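Local coordinates for protein histidinol-phosphatase (Listeria monocytogenes serotype 4b str. H7858, PDB 6NLR) that probably removes the phosphate from histidinol phosphate in histidine biosynthesis, using a trinuclear manganese and cobalt centre in a PHP-family barrel, at residues E10-G15 with V38-L43; G91-Y96 with V119-F124; F253-D258 with R267-Y272; M1-H6 with F32-I37. All coordinates share one frame; numbering follows the deposited sequence.

Contact 1. Residues E10-G15 with V38-L43. With MN (manganese (II) ion), chain D.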
# COMPACT_ATOMS: atom_id res chain seq x y z
N GLU A 10 4.84 -9.90 -12.07
CA GLU A 10 5.61 -9.46 -13.26
C GLU A 10 4.89 -8.29 -13.95
O GLU A 10 5.54 -7.63 -14.77
CB GLU A 10 5.88 -10.62 -14.23
CG GLU A 10 4.64 -11.21 -14.91
CD GLU A 10 3.83 -12.25 -14.13
OE1 GLU A 10 4.02 -12.39 -12.88
OE2 GLU A 10 2.97 -12.90 -14.74
N PHE A 11 3.63 -8.00 -13.64
CA PHE A 11 2.89 -6.85 -14.25
C PHE A 11 3.28 -5.53 -13.58
O PHE A 11 2.84 -4.47 -14.02
CB PHE A 11 1.38 -7.11 -14.23
CG PHE A 11 0.94 -8.08 -15.30
CD1 PHE A 11 0.95 -9.45 -15.07
CD2 PHE A 11 0.55 -7.64 -16.55
CE1 PHE A 11 0.56 -10.34 -16.06
CE2 PHE A 11 0.19 -8.53 -17.54
CZ PHE A 11 0.18 -9.88 -17.30
N CYS A 12 4.10 -5.58 -12.53
CA CYS A 12 4.60 -4.38 -11.82
C CYS A 12 5.88 -3.90 -12.51
O CYS A 12 6.90 -4.57 -12.41
CB CYS A 12 4.88 -4.69 -10.36
SG CYS A 12 5.43 -3.22 -9.47
N PRO A 13 5.89 -2.73 -13.19
CA PRO A 13 7.09 -2.29 -13.92
C PRO A 13 8.31 -2.03 -13.01
O PRO A 13 9.40 -2.17 -13.49
CB PRO A 13 6.66 -1.00 -14.66
CG PRO A 13 5.13 -0.98 -14.56
CD PRO A 13 4.79 -1.76 -13.29
N HIS A 14 8.13 -1.74 -11.72
CA HIS A 14 9.24 -1.46 -10.78
C HIS A 14 9.57 -2.69 -9.91
O HIS A 14 10.39 -2.55 -9.00
CB HIS A 14 8.93 -0.24 -9.90
CG HIS A 14 7.65 -0.32 -9.13
ND1 HIS A 14 7.56 -0.85 -7.86
CD2 HIS A 14 6.41 0.11 -9.45
CE1 HIS A 14 6.31 -0.76 -7.46
NE2 HIS A 14 5.59 -0.19 -8.41
N GLY A 15 8.95 -3.85 -10.16
CA GLY A 15 9.22 -5.07 -9.38
C GLY A 15 10.44 -5.79 -9.90
O GLY A 15 11.14 -5.24 -10.79
N VAL A 38 -2.53 -8.14 -5.51
CA VAL A 38 -3.11 -6.78 -5.55
C VAL A 38 -2.13 -5.88 -6.29
O VAL A 38 -1.43 -5.05 -5.67
CB VAL A 38 -3.50 -6.30 -4.13
CG1 VAL A 38 -4.78 -7.00 -3.68
CG2 VAL A 38 -2.40 -6.52 -3.11
N GLU A 39 -2.07 -6.07 -7.60
CA GLU A 39 -1.13 -5.33 -8.46
C GLU A 39 -1.54 -3.85 -8.49
O GLU A 39 -2.75 -3.53 -8.34
CB GLU A 39 -1.11 -5.94 -9.86
CG GLU A 39 0.04 -5.44 -10.67
CD GLU A 39 1.37 -5.54 -9.92
OE1 GLU A 39 1.96 -6.61 -9.95
OE2 GLU A 39 1.75 -4.53 -9.30
N HIS A 40 -0.57 -2.96 -8.68
CA HIS A 40 -0.85 -1.51 -8.84
C HIS A 40 -1.84 -1.26 -9.97
O HIS A 40 -1.57 -1.70 -11.11
CB HIS A 40 0.44 -0.75 -9.12
CG HIS A 40 1.39 -0.85 -7.99
ND1 HIS A 40 1.18 -0.16 -6.82
CD2 HIS A 40 2.53 -1.55 -7.86
CE1 HIS A 40 2.18 -0.41 -6.00
NE2 HIS A 40 3.02 -1.27 -6.62
N ALA A 41 -2.95 -0.57 -9.68
CA ALA A 41 -3.93 -0.17 -10.71
C ALA A 41 -3.29 0.88 -11.60
O ALA A 41 -2.53 1.71 -11.11
CB ALA A 41 -5.18 0.39 -10.07
N PRO A 42 -3.57 0.89 -12.92
CA PRO A 42 -3.12 1.97 -13.80
C PRO A 42 -3.47 3.38 -13.29
O PRO A 42 -4.56 3.57 -12.77
CB PRO A 42 -3.89 1.69 -15.11
CG PRO A 42 -4.12 0.19 -15.09
CD PRO A 42 -4.35 -0.14 -13.63
N LEU A 43 -2.53 4.33 -13.42
CA LEU A 43 -2.77 5.74 -12.98
C LEU A 43 -3.65 6.45 -14.00
O LEU A 43 -3.62 6.08 -15.16
CB LEU A 43 -1.45 6.48 -12.83
CG LEU A 43 -0.48 5.90 -11.81
CD1 LEU A 43 0.80 6.72 -11.79
CD2 LEU A 43 -1.11 5.87 -10.44
MN MN D . 5.03 -1.72 -6.05
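Cys12 and Glu39 bring the two backbones to 6.7 Å between CA atoms, where the loop 10-15 passes the end of strand 34-40 with no hydrogen bond across the pair; a type I beta turn from Cys12 to Gly15 then carries the loop on toward manganese. The carboxylate of Glu39, on a chain bent at CG (chi2 50°), lies against Cys12, with OE2 3.3 Å from Cys12 CB. That oxygen also takes the N-H of His40 (His40 N to Glu39 OE2, 2.9 Å) from its anti side, and it is hydrogen-bonded to His8 ND1, while OE1 pairs with Thr9 OG1. Cys12 SG is anti to the backbone N (chi1 -178°), which puts it at the edge of the His40 ring, 3.7 Å from His40 CD2, and over the centre of the His14 ring. His40 NE2 binds manganese at 2.1 Å. The two imidazoles lie obliquely, planes 50° apart. His14 and His260 belong to the same metal site, but the modelled flip of His14 is doubtful, since its CE1 and not a nitrogen lies nearest the ion. Glu39 acts from the second shell: it ties the backbone of one manganese ligand, His40, to the ring of a cobalt ligand, His8, and its negative charge would probably polarise that imidazole.

Contact 2. Residues G91-Y96 with V119-F124. With MN (manganese (II) ion), chain E; CO (cobalt (II) ion), chain F.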
# COMPACT_ATOMS: atom_id res chain seq x y z
N GLY A 91 -7.00 -8.72 -7.11
CA GLY A 91 -7.49 -7.34 -7.10
C GLY A 91 -6.37 -6.38 -7.38
O GLY A 91 -5.42 -6.74 -8.11
N PHE A 92 -6.50 -5.18 -6.85
CA PHE A 92 -5.53 -4.09 -7.08
C PHE A 92 -5.12 -3.46 -5.76
O PHE A 92 -5.94 -3.40 -4.81
CB PHE A 92 -6.15 -3.02 -7.97
CG PHE A 92 -6.53 -3.52 -9.33
CD1 PHE A 92 -5.56 -3.75 -10.29
CD2 PHE A 92 -7.86 -3.81 -9.62
CE1 PHE A 92 -5.90 -4.25 -11.54
CE2 PHE A 92 -8.20 -4.26 -10.89
CZ PHE A 92 -7.22 -4.48 -11.84
N GLU A 93 -3.88 -2.98 -5.74
CA GLU A 93 -3.45 -1.87 -4.87
C GLU A 93 -3.85 -0.61 -5.63
O GLU A 93 -3.20 -0.27 -6.65
CB GLU A 93 -1.97 -1.90 -4.55
CG GLU A 93 -1.62 -0.88 -3.48
CD GLU A 93 -0.16 -0.83 -3.08
OE1 GLU A 93 0.62 -1.59 -3.67
OE2 GLU A 93 0.17 -0.02 -2.17
N VAL A 94 -4.94 0.01 -5.18
CA VAL A 94 -5.56 1.19 -5.82
C VAL A 94 -4.92 2.43 -5.20
O VAL A 94 -4.98 2.59 -3.98
CB VAL A 94 -7.08 1.15 -5.65
CG1 VAL A 94 -7.73 2.33 -6.35
CG2 VAL A 94 -7.65 -0.16 -6.17
N ASP A 95 -4.34 3.29 -6.03
CA ASP A 95 -3.88 4.62 -5.59
C ASP A 95 -5.10 5.45 -5.21
O ASP A 95 -6.05 5.53 -6.04
CB ASP A 95 -3.05 5.32 -6.67
CG ASP A 95 -1.61 4.90 -6.62
OD1 ASP A 95 -0.84 5.51 -5.82
OD2 ASP A 95 -1.29 3.92 -7.31
N TYR A 96 -5.08 6.04 -4.02
CA TYR A 96 -5.93 7.21 -3.70
C TYR A 96 -5.22 8.42 -4.33
O TYR A 96 -4.10 8.78 -3.91
CB TYR A 96 -6.21 7.35 -2.21
CG TYR A 96 -7.16 8.49 -1.97
CD1 TYR A 96 -8.49 8.40 -2.38
CD2 TYR A 96 -6.72 9.70 -1.46
CE1 TYR A 96 -9.36 9.47 -2.24
CE2 TYR A 96 -7.59 10.77 -1.29
CZ TYR A 96 -8.91 10.65 -1.69
OH TYR A 96 -9.75 11.69 -1.53
N VAL A 119 -6.53 -3.25 -1.78
CA VAL A 119 -5.86 -2.33 -0.83
C VAL A 119 -5.99 -0.93 -1.43
O VAL A 119 -5.78 -0.78 -2.66
CB VAL A 119 -4.40 -2.77 -0.61
CG1 VAL A 119 -3.66 -1.79 0.25
CG2 VAL A 119 -4.33 -4.16 0.02
N LEU A 120 -6.36 0.04 -0.61
CA LEU A 120 -6.36 1.46 -1.03
C LEU A 120 -5.16 2.12 -0.37
O LEU A 120 -5.10 2.12 0.87
CB LEU A 120 -7.67 2.12 -0.62
CG LEU A 120 -7.82 3.58 -1.02
CD1 LEU A 120 -7.91 3.72 -2.53
CD2 LEU A 120 -9.04 4.19 -0.34
N SER A 121 -4.25 2.63 -1.18
CA SER A 121 -2.92 3.14 -0.75
C SER A 121 -2.74 4.59 -1.22
O SER A 121 -3.04 4.90 -2.39
CB SER A 121 -1.83 2.27 -1.29
OG SER A 121 -1.85 1.03 -0.64
N LEU A 122 -2.17 5.41 -0.35
CA LEU A 122 -1.69 6.77 -0.71
C LEU A 122 -0.18 6.72 -1.01
O LEU A 122 0.62 6.41 -0.08
CB LEU A 122 -2.02 7.71 0.45
CG LEU A 122 -1.68 9.18 0.20
CD1 LEU A 122 -2.62 9.78 -0.85
CD2 LEU A 122 -1.71 9.95 1.49
N HIS A 123 0.21 7.10 -2.23
CA HIS A 123 1.63 7.09 -2.70
C HIS A 123 2.07 8.47 -3.19
O HIS A 123 3.29 8.66 -3.35
CB HIS A 123 1.86 6.08 -3.83
CG HIS A 123 1.61 4.65 -3.48
ND1 HIS A 123 0.68 3.88 -4.16
CD2 HIS A 123 2.12 3.84 -2.53
CE1 HIS A 123 0.65 2.66 -3.65
NE2 HIS A 123 1.50 2.63 -2.64
N PHE A 124 1.14 9.39 -3.45
CA PHE A 124 1.43 10.71 -4.05
C PHE A 124 0.73 11.81 -3.25
O PHE A 124 -0.45 11.65 -2.86
CB PHE A 124 0.95 10.76 -5.50
CG PHE A 124 1.66 9.82 -6.44
CD1 PHE A 124 2.85 10.18 -7.03
CD2 PHE A 124 1.09 8.59 -6.77
CE1 PHE A 124 3.49 9.32 -7.92
CE2 PHE A 124 1.73 7.72 -7.63
CZ PHE A 124 2.93 8.09 -8.20
MN MN E . 2.05 0.79 -1.81
CO CO F . 2.22 -2.67 -2.69
O HOH W 1 -1.52 7.65 -4.34
O HOH W 2 -2.86 11.25 -4.05
O HOH W 3 4.09 1.64 -1.09
O HOH W 4 2.52 -0.90 -1.41
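Glu93 OE2 is gripped by a manganese ion at 2.1 Å and, from across the contact, by the hydroxyl of Ser121, whose OG donates to the anti lone pair of Glu93 OE2 over 2.7 Å. The two residues stand on neighbouring parallel strands, 87-95 and 117-127, the ends of a beta-alpha-beta crossover through helix 101-111 in the PHP barrel. Backbone bonds zip the strands together, from Val119 N to Phe92 O through to Tyr96 N to Ser121 O. The Glu93 chain runs fully extended (chi2 -180°), and its carboxylate bridges two metals, OE1 taking the cobalt at 2.2 Å; a water modelled between these ions lies doubtfully close to manganese. His123 NE2 binds the same manganese at 2.1 Å, in a shell that His181 joins. On the other side of its ring, His123 ND1 donates to Asp95 OD1 over 2.8 Å. The acceptor lies near the imidazole plane but is met from above its own carboxylate, the two planes being 63° apart. This second-shell bond fixes the rotation of His123 and would be expected to make NE2 a stronger donor to the metal. On the face away from the metals, Leu120 CD1 fits against Val94 CG1 and Tyr96 CB. One water finishes the join, accepting from His123 N and donating to both Tyr96 O and Asp95 OD1, the latter at 2.7 Å.

Contact 3. Residues F253-D258 with R267-Y272. With CO (cobalt (II) ion), chain F.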
# COMPACT_ATOMS: atom_id res chain seq x y z
N PHE A 253 -6.22 -6.46 11.36
CA PHE A 253 -4.98 -6.37 10.55
C PHE A 253 -4.89 -7.60 9.66
O PHE A 253 -5.25 -8.67 10.11
CB PHE A 253 -3.75 -6.27 11.46
CG PHE A 253 -3.50 -4.90 12.03
CD1 PHE A 253 -2.91 -3.91 11.26
CD2 PHE A 253 -3.89 -4.60 13.33
CE1 PHE A 253 -2.68 -2.66 11.79
CE2 PHE A 253 -3.64 -3.35 13.86
CZ PHE A 253 -3.04 -2.38 13.10
N VAL A 254 -4.44 -7.41 8.43
CA VAL A 254 -4.02 -8.51 7.52
C VAL A 254 -2.53 -8.29 7.22
O VAL A 254 -2.18 -7.21 6.70
CB VAL A 254 -4.86 -8.52 6.23
CG1 VAL A 254 -4.47 -9.68 5.33
CG2 VAL A 254 -6.35 -8.51 6.54
N TYR A 255 -1.71 -9.28 7.54
CA TYR A 255 -0.27 -9.33 7.16
C TYR A 255 -0.14 -9.05 5.66
O TYR A 255 -0.88 -9.67 4.89
CB TYR A 255 0.34 -10.69 7.46
CG TYR A 255 1.68 -10.93 6.79
CD1 TYR A 255 2.84 -10.35 7.29
CD2 TYR A 255 1.79 -11.73 5.66
CE1 TYR A 255 4.07 -10.58 6.69
CE2 TYR A 255 3.02 -11.98 5.06
CZ TYR A 255 4.17 -11.42 5.59
OH TYR A 255 5.38 -11.63 5.01
N GLY A 256 0.76 -8.15 5.30
CA GLY A 256 1.11 -7.83 3.90
C GLY A 256 2.61 -7.76 3.75
O GLY A 256 3.22 -6.87 4.38
N SER A 257 3.20 -8.68 2.96
CA SER A 257 4.65 -8.73 2.64
C SER A 257 5.02 -7.59 1.68
O SER A 257 6.19 -7.21 1.63
CB SER A 257 5.01 -10.07 2.01
OG SER A 257 4.33 -10.25 0.75
N ASP A 258 4.05 -7.09 0.92
CA ASP A 258 4.32 -6.17 -0.22
C ASP A 258 5.36 -6.80 -1.16
O ASP A 258 6.25 -6.07 -1.64
CB ASP A 258 4.73 -4.80 0.28
CG ASP A 258 4.09 -3.67 -0.51
OD1 ASP A 258 3.77 -3.91 -1.68
OD2 ASP A 258 3.89 -2.60 0.08
N ARG A 267 8.35 -12.40 4.28
CA ARG A 267 9.32 -11.57 5.05
C ARG A 267 8.59 -10.91 6.23
O ARG A 267 7.44 -10.44 6.07
CB ARG A 267 10.01 -10.55 4.14
CG ARG A 267 9.09 -9.44 3.63
CD ARG A 267 9.84 -8.55 2.66
NE ARG A 267 8.96 -7.63 1.95
CZ ARG A 267 9.38 -6.71 1.09
NH1 ARG A 267 10.68 -6.54 0.88
NH2 ARG A 267 8.51 -5.94 0.46
N GLY A 268 9.21 -10.91 7.41
CA GLY A 268 8.70 -10.25 8.62
C GLY A 268 7.42 -10.91 9.16
O GLY A 268 6.75 -10.32 10.05
N TYR A 269 7.08 -12.13 8.73
CA TYR A 269 5.84 -12.77 9.20
C TYR A 269 5.88 -12.96 10.72
O TYR A 269 4.82 -12.67 11.36
CB TYR A 269 5.51 -14.08 8.49
CG TYR A 269 4.13 -14.53 8.85
CD1 TYR A 269 3.04 -13.95 8.24
CD2 TYR A 269 3.91 -15.51 9.81
CE1 TYR A 269 1.75 -14.34 8.54
CE2 TYR A 269 2.62 -15.90 10.15
CZ TYR A 269 1.54 -15.29 9.52
OH TYR A 269 0.27 -15.66 9.84
N SER A 270 7.00 -13.43 11.29
CA SER A 270 7.11 -13.64 12.76
C SER A 270 6.89 -12.30 13.47
O SER A 270 6.28 -12.31 14.55
CB SER A 270 8.41 -14.27 13.23
OG SER A 270 8.44 -14.38 14.69
N THR A 271 7.37 -11.20 12.88
CA THR A 271 7.27 -9.85 13.49
C THR A 271 5.80 -9.45 13.52
O THR A 271 5.40 -8.87 14.54
CB THR A 271 8.12 -8.81 12.74
OG1 THR A 271 9.48 -9.23 12.90
CG2 THR A 271 7.93 -7.39 13.23
N TYR A 272 5.04 -9.80 12.49
CA TYR A 272 3.57 -9.55 12.44
C TYR A 272 2.90 -10.26 13.62
O TYR A 272 2.16 -9.62 14.36
CB TYR A 272 3.00 -9.97 11.09
CG TYR A 272 1.53 -10.31 11.08
CD1 TYR A 272 0.57 -9.32 11.13
CD2 TYR A 272 1.10 -11.63 11.00
CE1 TYR A 272 -0.78 -9.62 11.15
CE2 TYR A 272 -0.25 -11.94 10.99
CZ TYR A 272 -1.19 -10.94 11.06
OH TYR A 272 -2.52 -11.24 11.03
CO CO F . 2.22 -2.67 -2.69
O HOH W 5 -2.81 -12.01 8.30
O HOH W 4 2.52 -0.90 -1.41
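The Tyr255 ring takes the edge of Tyr269 over the centre of one face, has the backbone N of Ser257 near the rim of the opposite face, and meets Arg267 O at its edge. The Tyr255-Tyr269 pair is a T-shaped stack, planes at 82°, with Tyr269 CD1 3.6 Å from Tyr255 CG. Tyr272 offers its own face to the root of the same side chain: Tyr255 CB sits 3.6 Å from the centroid of the Tyr272 ring in a CH-pi contact. Tyr272 OH shares a water with Tyr255 N, which donates to it. With CG anti to the backbone N (chi1 166°), the Tyr255 ring heads for the helix, and at its far end Tyr255 OH donates to Arg267 O over 2.6 Å. Arg267 returns the grip just past the strand. Its chain is extended from CG to NE, and NE and NH2 both donate to one carbonyl, Ser257 O, at 2.8 Å from NE and 2.9 Å from NH2, all nearly in the guanidinium plane. The next residue, Asp258, binds cobalt through OD1 at 2.2 Å, while OD2 pairs with Asn224. An aromatic cluster thus seats helix 269-276 on strand 253-256, and Arg267 braces the turn at the strand's C-terminal end, the end of a barrel strand where PHP enzymes carry their metal ligands.

Contact 4. Residues M1-H6 with F32-I37. With CO (cobalt (II) ion), chain F.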
# COMPACT_ATOMS: atom_id res chain seq x y z
N MSE A 1 -4.45 -19.69 10.99
CA MSE A 1 -4.44 -19.48 9.50
C MSE A 1 -3.21 -18.66 9.13
O MSE A 1 -2.56 -18.10 10.01
CB MSE A 1 -5.72 -18.78 9.01
CG MSE A 1 -7.01 -19.55 9.26
SE MSE A 1 -6.93 -21.47 8.78
CE MSE A 1 -6.23 -22.61 10.23
N LYS A 2 -2.90 -18.61 7.84
CA LYS A 2 -1.70 -17.91 7.41
C LYS A 2 -1.96 -17.20 6.07
O LYS A 2 -1.95 -17.85 5.02
CB LYS A 2 -0.52 -18.87 7.36
CG LYS A 2 0.81 -18.15 7.25
CD LYS A 2 2.02 -18.98 7.69
CE LYS A 2 3.28 -18.32 7.19
NZ LYS A 2 4.50 -19.01 7.67
N ARG A 3 -2.13 -15.89 6.12
CA ARG A 3 -2.64 -15.09 4.99
C ARG A 3 -1.65 -13.97 4.67
O ARG A 3 -1.21 -13.26 5.61
CB ARG A 3 -4.01 -14.53 5.38
CG ARG A 3 -4.60 -13.61 4.34
CD ARG A 3 -6.02 -13.19 4.68
NE ARG A 3 -6.48 -12.27 3.65
CZ ARG A 3 -7.49 -11.41 3.78
NH1 ARG A 3 -8.18 -11.35 4.91
NH2 ARG A 3 -7.79 -10.60 2.78
N ASP A 4 -1.35 -13.78 3.39
CA ASP A 4 -0.66 -12.58 2.87
C ASP A 4 -1.70 -11.78 2.07
O ASP A 4 -2.25 -12.32 1.09
CB ASP A 4 0.61 -12.96 2.10
CG ASP A 4 1.49 -11.76 1.74
OD1 ASP A 4 1.01 -10.59 1.86
OD2 ASP A 4 2.65 -12.00 1.30
N GLY A 5 -1.97 -10.55 2.50
CA GLY A 5 -2.98 -9.69 1.87
C GLY A 5 -2.38 -8.72 0.89
O GLY A 5 -3.16 -7.87 0.39
N HIS A 6 -1.08 -8.79 0.57
CA HIS A 6 -0.43 -7.72 -0.23
C HIS A 6 0.79 -8.25 -1.01
O HIS A 6 1.92 -8.25 -0.47
CB HIS A 6 -0.13 -6.54 0.69
CG HIS A 6 0.21 -5.27 -0.01
ND1 HIS A 6 0.12 -4.05 0.61
CD2 HIS A 6 0.70 -5.03 -1.25
CE1 HIS A 6 0.52 -3.10 -0.21
NE2 HIS A 6 0.88 -3.68 -1.37
N PHE A 32 1.63 -20.69 3.61
CA PHE A 32 0.52 -19.72 3.45
C PHE A 32 -0.69 -20.52 2.97
O PHE A 32 -0.48 -21.40 2.16
CB PHE A 32 0.91 -18.57 2.51
CG PHE A 32 1.76 -17.54 3.20
CD1 PHE A 32 3.13 -17.71 3.28
CD2 PHE A 32 1.17 -16.47 3.86
CE1 PHE A 32 3.91 -16.79 3.98
CE2 PHE A 32 1.95 -15.55 4.54
CZ PHE A 32 3.32 -15.71 4.60
N ASP A 33 -1.89 -20.27 3.49
CA ASP A 33 -3.11 -20.90 2.92
C ASP A 33 -3.97 -19.85 2.22
O ASP A 33 -4.90 -20.24 1.55
CB ASP A 33 -3.87 -21.70 3.98
CG ASP A 33 -3.96 -20.99 5.30
OD1 ASP A 33 -4.50 -19.87 5.29
OD2 ASP A 33 -3.41 -21.55 6.30
N GLU A 34 -3.63 -18.56 2.29
CA GLU A 34 -4.43 -17.49 1.64
C GLU A 34 -3.49 -16.39 1.17
O GLU A 34 -2.55 -16.03 1.91
CB GLU A 34 -5.48 -16.99 2.61
CG GLU A 34 -6.53 -16.16 1.95
CD GLU A 34 -7.73 -15.87 2.84
OE1 GLU A 34 -7.70 -16.30 3.98
OE2 GLU A 34 -8.66 -15.20 2.38
N TYR A 35 -3.71 -15.88 -0.04
CA TYR A 35 -2.72 -15.08 -0.79
C TYR A 35 -3.46 -14.14 -1.73
O TYR A 35 -4.22 -14.64 -2.58
CB TYR A 35 -1.78 -16.07 -1.48
CG TYR A 35 -0.60 -15.48 -2.21
CD1 TYR A 35 -0.75 -14.97 -3.49
CD2 TYR A 35 0.67 -15.49 -1.66
CE1 TYR A 35 0.32 -14.49 -4.21
CE2 TYR A 35 1.75 -14.99 -2.36
CZ TYR A 35 1.58 -14.50 -3.64
OH TYR A 35 2.64 -14.03 -4.37
N SER A 36 -3.25 -12.83 -1.58
CA SER A 36 -3.88 -11.79 -2.43
C SER A 36 -2.84 -11.19 -3.38
O SER A 36 -1.78 -10.70 -2.95
CB SER A 36 -4.56 -10.73 -1.59
OG SER A 36 -5.71 -11.26 -0.94
N ILE A 37 -3.17 -11.26 -4.67
CA ILE A 37 -2.47 -10.55 -5.75
C ILE A 37 -3.19 -9.22 -5.92
O ILE A 37 -4.34 -9.23 -6.41
CB ILE A 37 -2.48 -11.38 -7.04
CG1 ILE A 37 -1.85 -12.76 -6.81
CG2 ILE A 37 -1.78 -10.60 -8.14
CD1 ILE A 37 -2.17 -13.74 -7.90
CO CO F . 2.22 -2.67 -2.69
O HOH W 6 -5.02 -12.76 1.20
O HOH W 4 2.52 -0.90 -1.41
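Parallel pairing of Arg3 with Glu34 and of Asp4 with Tyr35 joins the first beta-alpha-beta unit of the PHP barrel, in which strands 3-7 and 34-40 are linked through helix 20-29. At the start, Lys2 O accepts from two donors, Asp33 N at 2.9 Å and Glu34 N at 3.3 Å; Lys2 N in turn donates to Asp33 OD1. Further along, Asp4 N bonds to Glu34 O and Ser36 N to Asp4 O. Lys2, extended beyond CG, lays its CE over the Phe32 ring, 3.6 Å from Phe32 CE1. Its NZ sits off-centre in a cation-pi contact and bonds to Leu30 O. Phe32 CE2 also touches Asp4 CB. Arg3 and Glu34 run side by side, pointing the same way, with Glu34 OE2 over a face of the guanidinium; this salt bridge is long and no N-H points at the oxygen. Asp117 takes Arg3 NH2, and His89 holds Glu34 OE2. Asp4 OD1 closes an Asx turn onto His6 N (3.0 Å), while OD2 pairs with Ser257 OG. That turn probably helps position His6, whose NE2 binds cobalt at 2.1 Å. One water crosses the strands, accepting from Arg3 NE and donating to Asp4 O and to Ser36 OG, 2.7 Å from that hydroxyl.

Overall arrangement
From the N terminus, contact 4 closes the first loop by pairing strand 3-7 with strand 34-40 around helix 20-29. Contact 1 crosses it: the loop 10-15 folds back onto the later part of that same strand. Contact 2 follows in series and extends the sheet, since Glu39 and Ala41 of contact 1 bond through their backbones to Glu93, and Ile37 of contact 4 to Gly91. Contact 3, near the C terminus, closes the shortest loop, and its strand lies beside strand 3-7 through Gly5 N and Tyr255 O, so the two sheets meet. Contacts 2, 3 and 4 share the cobalt ion, and contacts 1 and 2 each hold one manganese.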